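Dipeptide Epimerase (Enterococcus faecalis V583, PDB 3JW7) is an enolase-superfamily protein of the mandelate racemase/muconate lactonizing enzyme family, with a capping N-terminal domain over a barrel that holds magnesium, isoleucine and tyrosine in its pocket. Local coordinates at residues 19-24 with 159-164. Sequence-based numbering, arbitrary orientation.
Sequences FTIALG and KIKVGT. With ILE (isoleucine), chain I; TYR (tyrosine), chain J.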
loop_
_atom_site.group_PDB
_atom_site.type_symbol
_atom_site.label_atom_id
_atom_site.label_comp_id
_atom_site.label_asym_id
_atom_site.label_seq_id
_atom_site.Cartn_x
_atom_site.Cartn_y
_atom_site.Cartn_z
ATOM N N PHE A 19 14.658 7.719 -0.635
ATOM C CA PHE A 19 13.738 7.804 0.487
ATOM C C PHE A 19 14.233 6.939 1.631
ATOM O O PHE A 19 14.609 5.786 1.434
ATOM C CB PHE A 19 12.328 7.371 0.071
ATOM C CG PHE A 19 11.338 8.500 0.046
ATOM C CD1 PHE A 19 11.376 9.456 -0.963
ATOM C CD2 PHE A 19 10.398 8.635 1.059
ATOM C CE1 PHE A 19 10.491 10.534 -0.960
ATOM C CE2 PHE A 19 9.510 9.704 1.073
ATOM C CZ PHE A 19 9.556 10.657 0.063
ATOM N N THR A 20 14.245 7.517 2.825
ATOM C CA THR A 20 14.709 6.824 4.013
ATOM C C THR A 20 13.612 6.625 5.057
ATOM O O THR A 20 12.890 7.562 5.413
ATOM C CB THR A 20 15.868 7.602 4.676
ATOM O OG1 THR A 20 16.951 7.731 3.743
ATOM C CG2 THR A 20 16.357 6.879 5.930
ATOM N N ILE A 21 13.479 5.395 5.530
ATOM C CA ILE A 21 12.516 5.092 6.578
ATOM C C ILE A 21 13.312 4.362 7.648
ATOM O O ILE A 21 14.502 4.097 7.465
ATOM C CB ILE A 21 11.337 4.206 6.093
ATOM C CG1 ILE A 21 11.839 2.830 5.648
ATOM C CG2 ILE A 21 10.585 4.920 4.965
ATOM C CD1 ILE A 21 10.738 1.783 5.587
ATOM N N ALA A 22 12.664 4.037 8.758
ATOM C CA ALA A 22 13.340 3.365 9.854
ATOM C C ALA A 22 14.020 2.050 9.456
ATOM O O ALA A 22 15.047 1.687 10.023
ATOM C CB ALA A 22 12.351 3.117 10.988
ATOM N N LEU A 23 13.456 1.361 8.468
ATOM C CA LEU A 23 13.970 0.070 8.012
ATOM C C LEU A 23 15.092 0.116 6.982
ATOM O O LEU A 23 15.784 -0.880 6.777
ATOM C CB LEU A 23 12.824 -0.762 7.439
ATOM C CG LEU A 23 11.617 -0.967 8.356
ATOM C CD1 LEU A 23 10.521 -1.706 7.597
ATOM C CD2 LEU A 23 12.033 -1.743 9.590
ATOM N N GLY A 24 15.264 1.254 6.325
ATOM C CA GLY A 24 16.306 1.359 5.324
ATOM C C GLY A 24 16.001 2.428 4.293
ATOM O O GLY A 24 15.109 3.253 4.484
ATOM N N LYS A 159 2.082 12.222 5.677
ATOM C CA LYS A 159 2.474 11.031 6.421
ATOM C C LYS A 159 3.940 11.237 6.786
ATOM O O LYS A 159 4.808 11.243 5.917
ATOM C CB LYS A 159 2.299 9.777 5.554
ATOM C CG LYS A 159 2.793 8.497 6.207
ATOM C CD LYS A 159 2.277 7.262 5.477
ATOM C CE LYS A 159 3.034 6.014 5.903
ATOM N NZ LYS A 159 2.397 4.754 5.412
ATOM N N ILE A 160 4.202 11.416 8.076
ATOM C CA ILE A 160 5.550 11.683 8.574
ATOM C C ILE A 160 6.331 10.448 9.000
ATOM O O ILE A 160 5.924 9.739 9.915
ATOM C CB ILE A 160 5.503 12.634 9.797
ATOM C CG1 ILE A 160 4.719 13.899 9.445
ATOM C CG2 ILE A 160 6.913 12.967 10.250
ATOM C CD1 ILE A 160 4.552 14.872 10.616
ATOM N N LYS A 161 7.462 10.203 8.343
ATOM C CA LYS A 161 8.300 9.068 8.705
ATOM C C LYS A 161 9.226 9.456 9.858
ATOM O O LYS A 161 9.870 10.509 9.832
ATOM C CB LYS A 161 9.143 8.609 7.508
ATOM C CG LYS A 161 8.347 7.954 6.380
ATOM C CD LYS A 161 7.744 6.623 6.828
ATOM C CE LYS A 161 6.982 5.950 5.686
ATOM N NZ LYS A 161 6.437 4.617 6.116
ATOM N N VAL A 162 9.289 8.597 10.866
ATOM C CA VAL A 162 10.139 8.826 12.026
ATOM C C VAL A 162 10.765 7.500 12.424
ATOM O O VAL A 162 10.490 6.478 11.795
ATOM C CB VAL A 162 9.320 9.372 13.229
ATOM C CG1 VAL A 162 8.734 10.726 12.891
ATOM C CG2 VAL A 162 8.206 8.400 13.587
ATOM N N GLY A 163 11.621 7.512 13.444
ATOM C CA GLY A 163 12.212 6.263 13.891
ATOM C C GLY A 163 13.696 6.163 14.195
ATOM O O GLY A 163 14.223 5.049 14.262
ATOM N N THR A 164 14.380 7.287 14.389
ATOM C CA THR A 164 15.812 7.232 14.692
ATOM C C THR A 164 16.061 7.335 16.194
ATOM O O THR A 164 17.114 6.936 16.689
ATOM C CB THR A 164 16.596 8.372 13.999
ATOM O OG1 THR A 164 16.245 9.628 14.590
ATOM C CG2 THR A 164 16.291 8.406 12.508
HETATM N N ILE I . 4.033 5.756 1.391
HETATM C CA ILE I . 4.791 4.505 1.099
HETATM C C ILE I . 5.216 3.805 2.383
HETATM O O ILE I . 5.491 4.455 3.395
HETATM C CB ILE I . 6.073 4.781 0.272
HETATM C CG1 ILE I . 6.893 5.877 0.950
HETATM C CG2 ILE I . 5.705 5.126 -1.168
HETATM C CD1 ILE I . 8.324 6.005 0.434
HETATM N N TYR J . 5.263 2.475 2.322
HETATM C CA TYR J . 5.655 1.640 3.452
HETATM C C TYR J . 4.819 1.924 4.700
HETATM O O TYR J . 3.612 2.215 4.544
HETATM C CB TYR J . 7.145 1.838 3.755
HETATM C CG TYR J . 8.085 1.425 2.636
HETATM C CD1 TYR J . 9.188 2.210 2.309
HETATM C CD2 TYR J . 7.905 0.228 1.937
HETATM C CE1 TYR J . 10.092 1.823 1.319
HETATM C CE2 TYR J . 8.814 -0.174 0.939
HETATM C CZ TYR J . 9.905 0.634 0.642
HETATM O OH TYR J . 10.826 0.257 -0.313
HETATM O OXT TYR J . 5.377 1.829 5.814
HETATM O O HOH W 1 10.049 5.145 9.256
#
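Ile-21 lays its CG2 methyl along the aliphatic chain of Lys-161, 3.8 Å from CD of that lysine, the two side chains running side by side in the same direction. The contact joins the two domains of the enolase fold: Ile-21 ends strand 3-21 of the N-terminal capping sheet and opens a type I turn to Gly-24, whereas Lys-161 closes barrel strand 157-161, and both face the ligand pocket. Ile-21 holds CG1 between its backbone N and carbonyl carbon (chi1 64°), which leaves CG2 for the lysine while CD1 reaches the bound tyrosine, 3.7 Å from its CD1. Phe-19, two residues earlier on the same strand, adds its CD2 at 3.4 Å from CD1 of the bound isoleucine, the methyl meeting the ring obliquely.

Lys-161 bends at chi2 (-67°) and then runs straight, bringing NZ 2.9 Å from O of the isoleucine; the same NZ is hydrogen-bonded to OD2 of Asp-189 and OD1 of Asn-191, and its side chain passes near the magnesium ion. The extended Lys-159 arrives from farther down the strand to donate from NZ to O of the bound tyrosine, with Glu-215 and Asp-318 as salt-bridge partners.

No direct hydrogen bond links the two segments. Beyond the strand ends, the Ala-22 methyl faces the backbone of Val-162 and Gly-163, and one water bridges the two backbones, accepting from Ala-22 N and placed to donate to Val-162 O, each 2.9 Å from the water oxygen.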